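Local atomic coordinates of phage terminase large subunit (Thermus phage P7426, PDB entry 7KS4), a protein that probably works as the ATP-driven motor that moves viral DNA into empty capsids and as the nuclease that cuts the genome, this chain being its N-terminal ATPase domain. Residues K14-L19 / A52-V57; V39-R44 / N189-F194; F58-R63 / L110-Y115; G65-I70 / G145-F150. All blocks are in the same frame, centred on the assembly; numbering follows the deposited sequence.

Interaction 1 (K14-L19 / A52-V57); sequences KFFELL and ASVEAV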
loop_
_atom_site.group_PDB
_atom_site.type_symbol
_atom_site.label_atom_id
_atom_site.label_comp_id
_atom_site.label_asym_id
_atom_site.label_seq_id
_atom_site.Cartn_x
_atom_site.Cartn_y
_atom_site.Cartn_z
ATOM N N LYS A 14 -11.065 -11.757 11.904
ATOM C CA LYS A 14 -10.347 -12.148 13.114
ATOM C C LYS A 14 -8.971 -11.497 13.163
ATOM O O LYS A 14 -8.532 -11.031 14.221
ATOM C CB LYS A 14 -10.217 -13.669 13.183
ATOM C CG LYS A 14 -11.535 -14.411 13.029
ATOM C CD LYS A 14 -11.920 -15.183 14.280
ATOM C CE LYS A 14 -11.328 -16.581 14.275
ATOM N NZ LYS A 14 -11.610 -17.279 15.555
ATOM N N PHE A 15 -8.277 -11.445 12.029
ATOM C CA PHE A 15 -6.975 -10.793 12.021
ATOM C C PHE A 15 -7.112 -9.289 12.236
ATOM O O PHE A 15 -6.319 -8.695 12.972
ATOM C CB PHE A 15 -6.236 -11.087 10.718
ATOM C CG PHE A 15 -4.775 -10.742 10.771
ATOM C CD1 PHE A 15 -3.854 -11.649 11.274
ATOM C CD2 PHE A 15 -4.322 -9.508 10.333
ATOM C CE1 PHE A 15 -2.507 -11.332 11.332
ATOM C CE2 PHE A 15 -2.977 -9.187 10.388
ATOM C CZ PHE A 15 -2.070 -10.098 10.889
ATOM N N PHE A 16 -8.091 -8.653 11.588
ATOM C CA PHE A 16 -8.343 -7.234 11.846
ATOM C C PHE A 16 -8.571 -6.981 13.328
ATOM O O PHE A 16 -8.027 -6.026 13.903
ATOM C CB PHE A 16 -9.566 -6.755 11.059
ATOM C CG PHE A 16 -9.404 -6.795 9.567
ATOM C CD1 PHE A 16 -8.155 -6.700 8.972
ATOM C CD2 PHE A 16 -10.522 -6.911 8.752
ATOM C CE1 PHE A 16 -8.027 -6.728 7.587
ATOM C CE2 PHE A 16 -10.396 -6.937 7.375
ATOM C CZ PHE A 16 -9.147 -6.845 6.794
ATOM N N GLU A 17 -9.394 -7.817 13.958
ATOM C CA GLU A 17 -9.689 -7.656 15.375
ATOM C C GLU A 17 -8.423 -7.748 16.221
ATOM O O GLU A 17 -8.262 -6.998 17.193
ATOM C CB GLU A 17 -10.706 -8.712 15.795
ATOM C CG GLU A 17 -11.261 -8.545 17.183
ATOM C CD GLU A 17 -12.392 -7.528 17.256
ATOM O OE1 GLU A 17 -12.464 -6.640 16.375
ATOM O OE2 GLU A 17 -13.212 -7.628 18.194
ATOM N N LEU A 18 -7.515 -8.666 15.880
ATOM C CA LEU A 18 -6.218 -8.697 16.553
ATOM C C LEU A 18 -5.483 -7.373 16.386
ATOM O O LEU A 18 -4.846 -6.883 17.322
ATOM C CB LEU A 18 -5.361 -9.848 16.014
ATOM C CG LEU A 18 -5.729 -11.273 16.434
ATOM C CD1 LEU A 18 -4.852 -12.297 15.700
ATOM C CD2 LEU A 18 -5.588 -11.439 17.938
ATOM N N LEU A 19 -5.567 -6.766 15.210
ATOM C CA LEU A 19 -4.837 -5.527 14.984
ATOM C C LEU A 19 -5.474 -4.312 15.644
ATOM O O LEU A 19 -4.852 -3.245 15.654
ATOM C CB LEU A 19 -4.704 -5.260 13.485
ATOM C CG LEU A 19 -3.549 -5.968 12.788
ATOM C CD1 LEU A 19 -3.641 -5.731 11.294
ATOM C CD2 LEU A 19 -2.222 -5.479 13.335
ATOM N N ALA A 52 -2.613 -0.125 3.756
ATOM C CA ALA A 52 -1.366 -0.709 3.280
ATOM C C ALA A 52 -0.576 -1.321 4.431
ATOM O O ALA A 52 0.018 -2.392 4.282
ATOM C CB ALA A 52 -0.533 0.347 2.557
ATOM N N SER A 53 -0.540 -0.647 5.582
ATOM C CA SER A 53 0.218 -1.176 6.711
ATOM C C SER A 53 -0.369 -2.499 7.182
ATOM O O SER A 53 0.372 -3.438 7.501
ATOM C CB SER A 53 0.259 -0.153 7.851
ATOM O OG SER A 53 -0.966 -0.107 8.571
ATOM N N VAL A 54 -1.701 -2.606 7.201
ATOM C CA VAL A 54 -2.340 -3.858 7.603
ATOM C C VAL A 54 -1.958 -4.984 6.656
ATOM O O VAL A 54 -1.721 -6.119 7.088
ATOM C CB VAL A 54 -3.865 -3.678 7.674
ATOM C CG1 VAL A 54 -4.566 -5.022 7.910
ATOM C CG2 VAL A 54 -4.210 -2.697 8.792
ATOM N N GLU A 55 -1.922 -4.699 5.351
ATOM C CA GLU A 55 -1.529 -5.719 4.379
ATOM C C GLU A 55 -0.124 -6.232 4.661
ATOM O O GLU A 55 0.125 -7.445 4.631
ATOM C CB GLU A 55 -1.614 -5.153 2.958
ATOM C CG GLU A 55 -3.036 -4.863 2.483
ATOM C CD GLU A 55 -3.745 -6.094 1.956
ATOM O OE1 GLU A 55 -3.062 -7.030 1.492
ATOM O OE2 GLU A 55 -4.994 -6.132 2.015
ATOM N N ALA A 56 0.809 -5.324 4.939
ATOM C CA ALA A 56 2.184 -5.720 5.230
ATOM C C ALA A 56 2.268 -6.556 6.501
ATOM O O ALA A 56 2.954 -7.584 6.532
ATOM C CB ALA A 56 3.064 -4.478 5.341
ATOM N N VAL A 57 1.582 -6.130 7.565
ATOM C CA VAL A 57 1.606 -6.889 8.814
ATOM C C VAL A 57 1.145 -8.317 8.571
ATOM O O VAL A 57 1.769 -9.281 9.034
ATOM C CB VAL A 57 0.737 -6.209 9.889
ATOM C CG1 VAL A 57 0.711 -7.069 11.150
ATOM C CG2 VAL A 57 1.252 -4.822 10.219
#
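Phe15, Phe16 and Leu19 of the N-terminal helix 13-19 pack against Val54 and Val57 on helix 48-62, the helix that begins in the P-loop of this ASCE ATPase at Lys48. The two segment axes pass 11.4 Å apart with their directions 107° from each other, and two valines one helical turn apart meet all three larger side chains. Val54 takes two of them. Its CG1 lies anti to the backbone N (chi1 172°) and touches Leu19 CD1 at 3.6 Å, while on the Phe16 side the same CG1 sits near the plane of the ring at its edge, 3.9 Å from Phe16 CE1; these two side chains cross at about a right angle. One turn on, Val57 CG1 is shared in the same way: Leu19 CD2 lies 4.0 Å from it, and Phe15 presents the rim of its ring, with CZ 4.1 Å from Val57 CG1. Leu19 therefore forks over both valines, one methyl to each. The contact is wholly apolar and all five residues are buried. Phe15 also meets Phe58 edge-to-face, and Phe16 makes ring contacts with His31 and with Tyr21 of the ADP pocket. Helix 75-92 flanks the pair through Leu92 and Lys88, while Ala52 and Ala56, on helix 48-62, rest on strands 150-153 and 178-183.

Interaction 2 (V39-R44 / N189-F194); sequences VACLGR and NWFYEF. With SO4 (sulfate ion), chain H.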
loop_
_atom_site.group_PDB
_atom_site.type_symbol
_atom_site.label_atom_id
_atom_site.label_comp_id
_atom_site.label_asym_id
_atom_site.label_seq_id
_atom_site.Cartn_x
_atom_site.Cartn_y
_atom_site.Cartn_z
ATOM N N VAL A 39 -4.741 -1.075 -7.539
ATOM C CA VAL A 39 -4.426 0.322 -7.797
ATOM C C VAL A 39 -5.523 1.147 -7.134
ATOM O O VAL A 39 -6.692 1.063 -7.531
ATOM C CB VAL A 39 -4.339 0.626 -9.300
ATOM C CG1 VAL A 39 -3.801 2.033 -9.537
ATOM C CG2 VAL A 39 -3.468 -0.401 -10.016
ATOM N N ALA A 40 -5.157 1.948 -6.135
ATOM C CA ALA A 40 -6.124 2.760 -5.400
ATOM C C ALA A 40 -5.829 4.231 -5.652
ATOM O O ALA A 40 -4.790 4.749 -5.228
ATOM C CB ALA A 40 -6.091 2.447 -3.905
ATOM N N CYS A 41 -6.750 4.902 -6.339
ATOM C CA CYS A 41 -6.674 6.340 -6.564
ATOM C C CYS A 41 -7.671 6.976 -5.604
ATOM O O CYS A 41 -8.874 6.998 -5.873
ATOM C CB CYS A 41 -6.984 6.683 -8.013
ATOM S SG CYS A 41 -7.041 8.459 -8.329
ATOM N N LEU A 42 -7.166 7.478 -4.478
ATOM C CA LEU A 42 -8.006 7.963 -3.391
ATOM C C LEU A 42 -7.492 9.319 -2.924
ATOM O O LEU A 42 -6.289 9.589 -2.943
ATOM C CB LEU A 42 -8.048 6.969 -2.198
ATOM C CG LEU A 42 -8.209 5.466 -2.479
ATOM C CD1 LEU A 42 -8.186 4.663 -1.184
ATOM C CD2 LEU A 42 -9.493 5.160 -3.240
ATOM N N GLY A 43 -8.419 10.184 -2.527
ATOM C CA GLY A 43 -8.041 11.479 -2.003
ATOM C C GLY A 43 -7.396 11.368 -0.636
ATOM O O GLY A 43 -7.368 10.312 -0.005
ATOM N N ARG A 44 -6.861 12.495 -0.171
ATOM C CA ARG A 44 -6.312 12.553 1.176
ATOM C C ARG A 44 -7.359 12.135 2.198
ATOM O O ARG A 44 -8.558 12.356 2.014
ATOM C CB ARG A 44 -5.832 13.964 1.501
ATOM C CG ARG A 44 -4.743 14.457 0.594
ATOM C CD ARG A 44 -4.301 15.841 1.010
ATOM N NE ARG A 44 -3.179 16.314 0.207
ATOM C CZ ARG A 44 -2.573 17.481 0.385
ATOM N NH1 ARG A 44 -2.979 18.305 1.346
ATOM N NH2 ARG A 44 -1.560 17.825 -0.398
ATOM N N ASN A 189 -0.524 10.096 -16.265
ATOM C CA ASN A 189 0.779 9.450 -16.322
ATOM C C ASN A 189 0.623 7.951 -16.103
ATOM O O ASN A 189 -0.478 7.414 -16.257
ATOM C CB ASN A 189 1.725 10.067 -15.292
ATOM C CG ASN A 189 1.285 9.820 -13.858
ATOM O OD1 ASN A 189 0.297 9.131 -13.592
ATOM N ND2 ASN A 189 2.017 10.406 -12.924
ATOM N N TRP A 190 1.711 7.257 -15.759
ATOM C CA TRP A 190 1.644 5.803 -15.667
ATOM C C TRP A 190 0.628 5.341 -14.629
ATOM O O TRP A 190 0.001 4.293 -14.807
ATOM C CB TRP A 190 3.029 5.226 -15.356
ATOM C CG TRP A 190 3.453 5.367 -13.930
ATOM C CD1 TRP A 190 4.057 6.448 -13.357
ATOM C CD2 TRP A 190 3.318 4.386 -12.900
ATOM N NE1 TRP A 190 4.308 6.200 -12.028
ATOM C CE2 TRP A 190 3.868 4.938 -11.723
ATOM C CE3 TRP A 190 2.792 3.094 -12.856
ATOM C CZ2 TRP A 190 3.899 4.245 -10.512
ATOM C CZ3 TRP A 190 2.830 2.400 -11.651
ATOM C CH2 TRP A 190 3.380 2.979 -10.498
ATOM N N PHE A 191 0.441 6.106 -13.546
ATOM C CA PHE A 191 -0.513 5.700 -12.517
ATOM C C PHE A 191 -1.935 5.709 -13.058
ATOM O O PHE A 191 -2.745 4.841 -12.713
ATOM C CB PHE A 191 -0.389 6.618 -11.304
ATOM C CG PHE A 191 -1.386 6.337 -10.218
ATOM C CD1 PHE A 191 -1.194 5.285 -9.341
ATOM C CD2 PHE A 191 -2.503 7.144 -10.059
ATOM C CE1 PHE A 191 -2.106 5.026 -8.337
ATOM C CE2 PHE A 191 -3.421 6.891 -9.049
ATOM C CZ PHE A 191 -3.220 5.832 -8.185
ATOM N N TYR A 192 -2.249 6.686 -13.914
ATOM C CA TYR A 192 -3.541 6.708 -14.591
ATOM C C TYR A 192 -3.732 5.472 -15.461
ATOM O O TYR A 192 -4.809 4.864 -15.467
ATOM C CB TYR A 192 -3.643 7.979 -15.433
ATOM C CG TYR A 192 -4.724 7.938 -16.479
ATOM C CD1 TYR A 192 -6.070 7.923 -16.121
ATOM C CD2 TYR A 192 -4.402 7.921 -17.832
ATOM C CE1 TYR A 192 -7.068 7.886 -17.089
ATOM C CE2 TYR A 192 -5.385 7.883 -18.802
ATOM C CZ TYR A 192 -6.715 7.872 -18.428
ATOM O OH TYR A 192 -7.685 7.835 -19.403
ATOM N N GLU A 193 -2.701 5.098 -16.217
ATOM C CA GLU A 193 -2.795 3.916 -17.066
ATOM C C GLU A 193 -3.064 2.668 -16.239
ATOM O O GLU A 193 -3.953 1.874 -16.567
ATOM C CB GLU A 193 -1.511 3.757 -17.870
ATOM C CG GLU A 193 -1.233 4.959 -18.725
ATOM C CD GLU A 193 0.119 4.930 -19.369
ATOM O OE1 GLU A 193 0.964 4.084 -18.991
ATOM O OE2 GLU A 193 0.324 5.769 -20.266
ATOM N N PHE A 194 -2.291 2.474 -15.167
ATOM C CA PHE A 194 -2.469 1.294 -14.327
ATOM C C PHE A 194 -3.830 1.305 -13.660
ATOM O O PHE A 194 -4.475 0.255 -13.529
ATOM C CB PHE A 194 -1.360 1.219 -13.280
ATOM C CG PHE A 194 -0.144 0.474 -13.744
ATOM C CD1 PHE A 194 0.352 0.666 -15.024
ATOM C CD2 PHE A 194 0.508 -0.411 -12.904
ATOM C CE1 PHE A 194 1.470 -0.016 -15.460
ATOM C CE2 PHE A 194 1.632 -1.098 -13.336
ATOM C CZ PHE A 194 2.114 -0.898 -14.615
HETATM S S SO4 H . -3.632 19.945 4.420
HETATM O O1 SO4 H . -4.001 21.208 5.058
HETATM O O2 SO4 H . -3.441 18.921 5.441
HETATM O O3 SO4 H . -2.389 20.135 3.677
HETATM O O4 SO4 H . -4.688 19.510 3.508
#
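Val39 and Cys41, alternate residues of strand 37-42, turn the same face to helix 190-197, both meeting Phe191 and Val39 also Phe194. The apolar contacts centre on the Phe191 ring. Its CE1 lies 3.6 Å from Val39 CG1, and its CE2 lies 3.7 Å from Cys41 CB, so the end of the ring spans the two side chains. Val39 CG2, the methyl turned away from that ring, meets the helix backbone, 3.7 Å from Phe194 O. Sulfur-aromatic contact is made by Cys41 SG, which stands at the ring edge, 5.4 Å from the Phe191 centroid. Ala40 O also lies close to the ring plane, 3.5 Å from Phe191 CZ. None of the polar bonds joins strand to helix: Asn189, the N-cap residue, accepts a weak bond from Phe191 N through OD1, and NH1 of the poorly ordered Arg44 makes a weak bond to O4 of a sulfate probably from the crystallisation liquor, at 3.0 Å. The strand runs on into Gly43 and Arg44 of the ADP pocket, and Phe222 of strand 219-224 bonds to the backbone of Val39 and Cys41. Carbon and sulfur thus carry the meeting of strand and helix, while the positive ring-edge hydrogens would favour the approach of Ala40 O and Cys41 SG.

Interaction 3 (F58-R63 / L110-Y115); sequences FELFAR and LLVHHY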
loop_
_atom_site.group_PDB
_atom_site.type_symbol
_atom_site.label_atom_id
_atom_site.label_comp_id
_atom_site.label_asym_id
_atom_site.label_seq_id
_atom_site.Cartn_x
_atom_site.Cartn_y
_atom_site.Cartn_z
ATOM N N PHE A 58 0.030 -8.474 7.856
ATOM C CA PHE A 58 -0.502 -9.805 7.599
ATOM C C PHE A 58 0.524 -10.683 6.888
ATOM O O PHE A 58 0.772 -11.826 7.295
ATOM C CB PHE A 58 -1.786 -9.696 6.782
ATOM C CG PHE A 58 -2.421 -11.020 6.493
ATOM C CD1 PHE A 58 -3.063 -11.724 7.498
ATOM C CD2 PHE A 58 -2.363 -11.566 5.224
ATOM C CE1 PHE A 58 -3.640 -12.950 7.241
ATOM C CE2 PHE A 58 -2.940 -12.789 4.961
ATOM C CZ PHE A 58 -3.584 -13.478 5.974
ATOM N N GLU A 59 1.142 -10.165 5.826
ATOM C CA GLU A 59 2.121 -10.957 5.089
ATOM C C GLU A 59 3.251 -11.431 5.994
ATOM O O GLU A 59 3.663 -12.596 5.923
ATOM C CB GLU A 59 2.690 -10.148 3.924
ATOM C CG GLU A 59 1.712 -9.919 2.791
ATOM C CD GLU A 59 1.444 -11.167 1.969
ATOM O OE1 GLU A 59 2.345 -12.017 1.850
ATOM O OE2 GLU A 59 0.323 -11.288 1.441
ATOM N N LEU A 60 3.766 -10.547 6.855
ATOM C CA LEU A 60 4.951 -10.892 7.637
ATOM C C LEU A 60 4.675 -12.035 8.603
ATOM O O LEU A 60 5.567 -12.851 8.858
ATOM C CB LEU A 60 5.465 -9.661 8.390
ATOM C CG LEU A 60 5.923 -8.504 7.488
ATOM C CD1 LEU A 60 6.252 -7.273 8.322
ATOM C CD2 LEU A 60 7.120 -8.904 6.625
ATOM N N PHE A 61 3.453 -12.123 9.135
ATOM C CA PHE A 61 3.090 -13.175 10.083
ATOM C C PHE A 61 2.447 -14.381 9.416
ATOM O O PHE A 61 2.687 -15.517 9.843
ATOM C CB PHE A 61 2.128 -12.626 11.137
ATOM C CG PHE A 61 2.789 -11.763 12.153
ATOM C CD1 PHE A 61 3.484 -12.331 13.206
ATOM C CD2 PHE A 61 2.729 -10.385 12.060
ATOM C CE1 PHE A 61 4.107 -11.540 14.155
ATOM C CE2 PHE A 61 3.351 -9.587 13.009
ATOM C CZ PHE A 61 4.045 -10.172 14.054
ATOM N N ALA A 62 1.598 -14.154 8.410
ATOM C CA ALA A 62 0.864 -15.245 7.783
ATOM C C ALA A 62 1.681 -15.966 6.727
ATOM O O ALA A 62 1.331 -17.092 6.353
ATOM C CB ALA A 62 -0.429 -14.725 7.143
ATOM N N ARG A 63 2.756 -15.348 6.248
ATOM C CA ARG A 63 3.620 -15.915 5.216
ATOM C C ARG A 63 5.055 -15.841 5.719
ATOM O O ARG A 63 5.821 -14.961 5.310
ATOM C CB ARG A 63 3.443 -15.171 3.894
ATOM C CG ARG A 63 2.174 -15.541 3.160
ATOM C CD ARG A 63 2.340 -16.895 2.499
ATOM N NE ARG A 63 1.194 -17.271 1.677
ATOM C CZ ARG A 63 1.178 -18.323 0.861
ATOM N NH1 ARG A 63 2.248 -19.103 0.757
ATOM N NH2 ARG A 63 0.095 -18.593 0.147
ATOM N N LEU A 110 12.769 -4.053 8.942
ATOM C CA LEU A 110 11.999 -4.748 9.961
ATOM C C LEU A 110 12.048 -6.240 9.671
ATOM O O LEU A 110 11.769 -6.668 8.545
ATOM C CB LEU A 110 10.556 -4.237 9.979
ATOM C CG LEU A 110 9.588 -4.883 10.970
ATOM C CD1 LEU A 110 9.984 -4.605 12.407
ATOM C CD2 LEU A 110 8.167 -4.400 10.685
ATOM N N LEU A 111 12.402 -7.027 10.682
ATOM C CA LEU A 111 12.524 -8.474 10.564
ATOM C C LEU A 111 11.585 -9.151 11.552
ATOM O O LEU A 111 11.536 -8.774 12.728
ATOM C CB LEU A 111 13.965 -8.927 10.833
ATOM C CG LEU A 111 15.034 -8.328 9.919
ATOM C CD1 LEU A 111 16.406 -8.809 10.349
ATOM C CD2 LEU A 111 14.774 -8.689 8.474
ATOM N N VAL A 112 10.853 -10.154 11.084
ATOM C CA VAL A 112 10.037 -10.993 11.953
ATOM C C VAL A 112 10.614 -12.401 11.874
ATOM O O VAL A 112 10.409 -13.117 10.888
ATOM C CB VAL A 112 8.554 -10.972 11.565
ATOM C CG1 VAL A 112 7.754 -11.815 12.534
ATOM C CG2 VAL A 112 8.028 -9.541 11.537
ATOM N N HIS A 113 11.338 -12.807 12.912
ATOM C CA HIS A 113 11.927 -14.136 12.953
ATOM C C HIS A 113 10.890 -15.141 13.438
ATOM O O HIS A 113 10.228 -14.914 14.454
ATOM C CB HIS A 113 13.148 -14.151 13.875
ATOM C CG HIS A 113 14.217 -13.178 13.482
ATOM N ND1 HIS A 113 14.940 -13.298 12.315
ATOM C CD2 HIS A 113 14.692 -12.075 14.109
ATOM C CE1 HIS A 113 15.809 -12.306 12.235
ATOM N NE2 HIS A 113 15.681 -11.552 13.312
ATOM N N HIS A 114 10.763 -16.254 12.718
ATOM C CA HIS A 114 9.829 -17.323 13.055
ATOM C C HIS A 114 10.612 -18.535 13.541
ATOM O O HIS A 114 11.573 -18.958 12.889
ATOM C CB HIS A 114 8.977 -17.707 11.846
ATOM C CG HIS A 114 8.012 -16.644 11.436
ATOM N ND1 HIS A 114 6.705 -16.626 11.869
ATOM C CD2 HIS A 114 8.166 -15.555 10.648
ATOM C CE1 HIS A 114 6.091 -15.575 11.356
ATOM N NE2 HIS A 114 6.955 -14.905 10.615
ATOM N N TYR A 115 10.185 -19.100 14.665
ATOM C CA TYR A 115 10.891 -20.191 15.319
ATOM C C TYR A 115 10.070 -21.474 15.270
ATOM O O TYR A 115 8.891 -21.477 14.903
ATOM C CB TYR A 115 11.222 -19.814 16.769
ATOM C CG TYR A 115 12.250 -18.713 16.848
ATOM C CD1 TYR A 115 13.578 -19.002 17.119
ATOM C CD2 TYR A 115 11.901 -17.388 16.619
ATOM C CE1 TYR A 115 14.527 -18.005 17.180
ATOM C CE2 TYR A 115 12.842 -16.383 16.681
ATOM C CZ TYR A 115 14.155 -16.695 16.956
ATOM O OH TYR A 115 15.106 -15.698 17.017
#
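Leu60, near the end of helix 48-62, packs alongside Val112 and Leu110 on strand 109-115. At its root, CB touches Val112 CG2 at 4.1 Å. Beyond it CG branches: CD1 meets Leu110 CD2 at 4.2 Å, the two leucines crossing obliquely, while CD2 turns toward the Phe150 ring. The backbone of Leu60 works too. Its carbonyl O accepts from His114 NE2 at 3.0 Å, with an angle of 153° at the hydrogen; the donor lies in the carbonyl plane and the oxygen close to the plane of the imidazole. Ser130 OG gives the same oxygen a second hydrogen bond. The bond to Leu60 O places a proton on NE2; with Phe61 O 3.7 Å from His114 CE1 as well, the two successive carbonyls would tend to stabilise positive charge on the imidazole. Phe61 has its CB directed away from the strand, yet with CG anti to the carbonyl carbon and beside the backbone N (chi1 -75°) the ring lies where CE1 meets Val112 CG1 at 4.0 Å. Val89 of helix 75-92 packs on Leu60, Leu110 and Val112 together. Helix and strand run almost the same way, 22° apart, with a helix laid over the antiparallel end of the mixed sheet in this P-loop ATPase domain.

Interaction 4 (G65-I70 / G145-F150); sequences GSQGWI and GATLDF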
loop_
_atom_site.group_PDB
_atom_site.type_symbol
_atom_site.label_atom_id
_atom_site.label_comp_id
_atom_site.label_asym_id
_atom_site.label_seq_id
_atom_site.Cartn_x
_atom_site.Cartn_y
_atom_site.Cartn_z
ATOM N N GLY A 65 8.841 -15.876 6.143
ATOM C CA GLY A 65 9.837 -15.752 5.107
ATOM C C GLY A 65 9.460 -14.798 3.998
ATOM O O GLY A 65 10.270 -14.583 3.086
ATOM N N SER A 66 8.266 -14.217 4.048
ATOM C CA SER A 66 7.856 -13.276 3.019
ATOM C C SER A 66 8.731 -12.034 3.076
ATOM O O SER A 66 9.188 -11.614 4.142
ATOM C CB SER A 66 6.388 -12.890 3.190
ATOM O OG SER A 66 6.166 -12.264 4.446
ATOM N N GLN A 67 8.974 -11.450 1.904
ATOM C CA GLN A 67 9.779 -10.241 1.794
ATOM C C GLN A 67 8.988 -9.197 1.026
ATOM O O GLN A 67 8.396 -9.501 -0.017
ATOM C CB GLN A 67 11.120 -10.520 1.104
ATOM C CG GLN A 67 12.035 -11.441 1.914
ATOM C CD GLN A 67 13.392 -11.647 1.268
ATOM O OE1 GLN A 67 14.420 -11.629 1.944
ATOM N NE2 GLN A 67 13.402 -11.853 -0.044
ATOM N N GLY A 68 8.982 -7.972 1.542
ATOM C CA GLY A 68 8.244 -6.897 0.910
ATOM C C GLY A 68 8.901 -5.559 1.165
ATOM O O GLY A 68 9.709 -5.394 2.084
ATOM N N TRP A 69 8.542 -4.601 0.322
ATOM C CA TRP A 69 8.997 -3.227 0.433
ATOM C C TRP A 69 7.789 -2.305 0.428
ATOM O O TRP A 69 6.765 -2.612 -0.188
ATOM C CB TRP A 69 9.896 -2.805 -0.748
ATOM C CG TRP A 69 11.256 -3.420 -0.812
ATOM C CD1 TRP A 69 11.816 -4.298 0.069
ATOM C CD2 TRP A 69 12.236 -3.196 -1.833
ATOM N NE1 TRP A 69 13.090 -4.634 -0.343
ATOM C CE2 TRP A 69 13.367 -3.968 -1.508
ATOM C CE3 TRP A 69 12.261 -2.414 -2.994
ATOM C CZ2 TRP A 69 14.516 -3.979 -2.302
ATOM C CZ3 TRP A 69 13.400 -2.426 -3.779
ATOM C CH2 TRP A 69 14.512 -3.204 -3.430
ATOM N N ILE A 70 7.921 -1.171 1.106
ATOM C CA ILE A 70 7.102 0.002 0.830
ATOM C C ILE A 70 8.018 1.053 0.224
ATOM O O ILE A 70 9.071 1.375 0.792
ATOM C CB ILE A 70 6.381 0.534 2.085
ATOM C CG1 ILE A 70 5.530 1.770 1.720
ATOM C CG2 ILE A 70 7.364 0.826 3.209
ATOM C CD1 ILE A 70 6.234 3.133 1.844
ATOM N N GLY A 145 18.538 -5.597 -5.604
ATOM C CA GLY A 145 17.731 -6.733 -5.197
ATOM C C GLY A 145 16.315 -6.423 -5.641
ATOM O O GLY A 145 16.139 -5.503 -6.439
ATOM N N ALA A 146 15.302 -7.152 -5.173
ATOM C CA ALA A 146 15.429 -8.339 -4.339
ATOM C C ALA A 146 14.148 -9.140 -4.559
ATOM O O ALA A 146 13.147 -8.578 -4.996
ATOM C CB ALA A 146 15.605 -7.977 -2.872
ATOM N N THR A 147 14.160 -10.436 -4.262
ATOM C CA THR A 147 13.005 -11.289 -4.542
ATOM C C THR A 147 11.874 -10.927 -3.591
ATOM O O THR A 147 11.847 -11.376 -2.440
ATOM C CB THR A 147 13.366 -12.764 -4.408
ATOM O OG1 THR A 147 14.121 -12.969 -3.207
ATOM C CG2 THR A 147 14.162 -13.235 -5.616
ATOM N N LEU A 148 10.921 -10.142 -4.088
ATOM C CA LEU A 148 9.814 -9.630 -3.293
ATOM C C LEU A 148 8.565 -10.476 -3.480
ATOM O O LEU A 148 8.202 -10.838 -4.602
ATOM C CB LEU A 148 9.494 -8.184 -3.677
ATOM C CG LEU A 148 10.539 -7.132 -3.319
ATOM C CD1 LEU A 148 10.067 -5.776 -3.773
ATOM C CD2 LEU A 148 10.830 -7.112 -1.826
ATOM N N ASP A 149 7.900 -10.771 -2.371
ATOM C CA ASP A 149 6.569 -11.345 -2.421
ATOM C C ASP A 149 5.483 -10.285 -2.482
ATOM O O ASP A 149 4.366 -10.581 -2.924
ATOM C CB ASP A 149 6.352 -12.240 -1.205
ATOM C CG ASP A 149 7.400 -13.307 -1.104
ATOM O OD1 ASP A 149 7.336 -14.246 -1.922
ATOM O OD2 ASP A 149 8.309 -13.183 -0.252
ATOM N N PHE A 150 5.775 -9.064 -2.042
ATOM C CA PHE A 150 4.783 -8.003 -2.107
ATOM C C PHE A 150 5.494 -6.662 -2.080
ATOM O O PHE A 150 6.616 -6.540 -1.583
ATOM C CB PHE A 150 3.762 -8.104 -0.964
ATOM C CG PHE A 150 4.342 -7.874 0.412
ATOM C CD1 PHE A 150 4.192 -6.643 1.046
ATOM C CD2 PHE A 150 5.009 -8.888 1.084
ATOM C CE1 PHE A 150 4.707 -6.420 2.319
ATOM C CE2 PHE A 150 5.523 -8.673 2.374
ATOM C CZ PHE A 150 5.370 -7.436 2.984
#
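Gly68 and Phe150 pair as neighbours in the parallel core of the ASCE sheet, where strand 67-72 lies beside strand 150-153, the predicted Walker B strand. Packing is tight here. Gln67 O accepts from Asp149 N at 2.7 Å and, weakly, from Phe150 N, and Trp69 N gives a weak bond back to Phe150 O. The Asp149 carboxylate reaches across to the other strand: OD2 takes Gln67 N at 2.8 Å with its anti lone pair, and the same oxygen forms a salt bridge with Arg175. Phe150 CG lies between the backbone N and the carbonyl carbon (chi1 66°), and the ring comes to lie under Gly68, with CA 3.6 Å from the ring centroid in a CH-pi contact. Toward solvent the grip thins. Gly145 and Ala146, joined by a cis peptide, are poorly ordered, and Ala146 CB only approaches Trp69 CZ2, at 4.2 Å. Exposed Thr147 is held by its carbonyl O, which receives Gln67 NE2 at 2.9 Å from an extended side chain. Between the two regions Leu148 crosses Trp69 at about a right angle and covers one indole face, its CD2 3.7 Å from the centroid of the five-membered ring.

How the interactions relate
From the N terminus, interaction 1 closes the first loop by bringing helix 13-19 back onto helix 48-62. Strand 37-42 lies inside that loop, yet its partner, helix 190-197, comes far later, so interactions 1 and 2 cross. Interactions 3 and 4 both open after interaction 1 has closed; they cross each other and nest within the long loop of interaction 2. Helix 48-62 serves interactions 1 and 3, which touch through Phe15 and Phe58, and interaction 4 meets them where Phe150 packs on Ala56 and Glu59. Interaction 2 stands apart, about 9 Å from interaction 1 at the nearest atoms, tying the P-loop strand to helix 190-197.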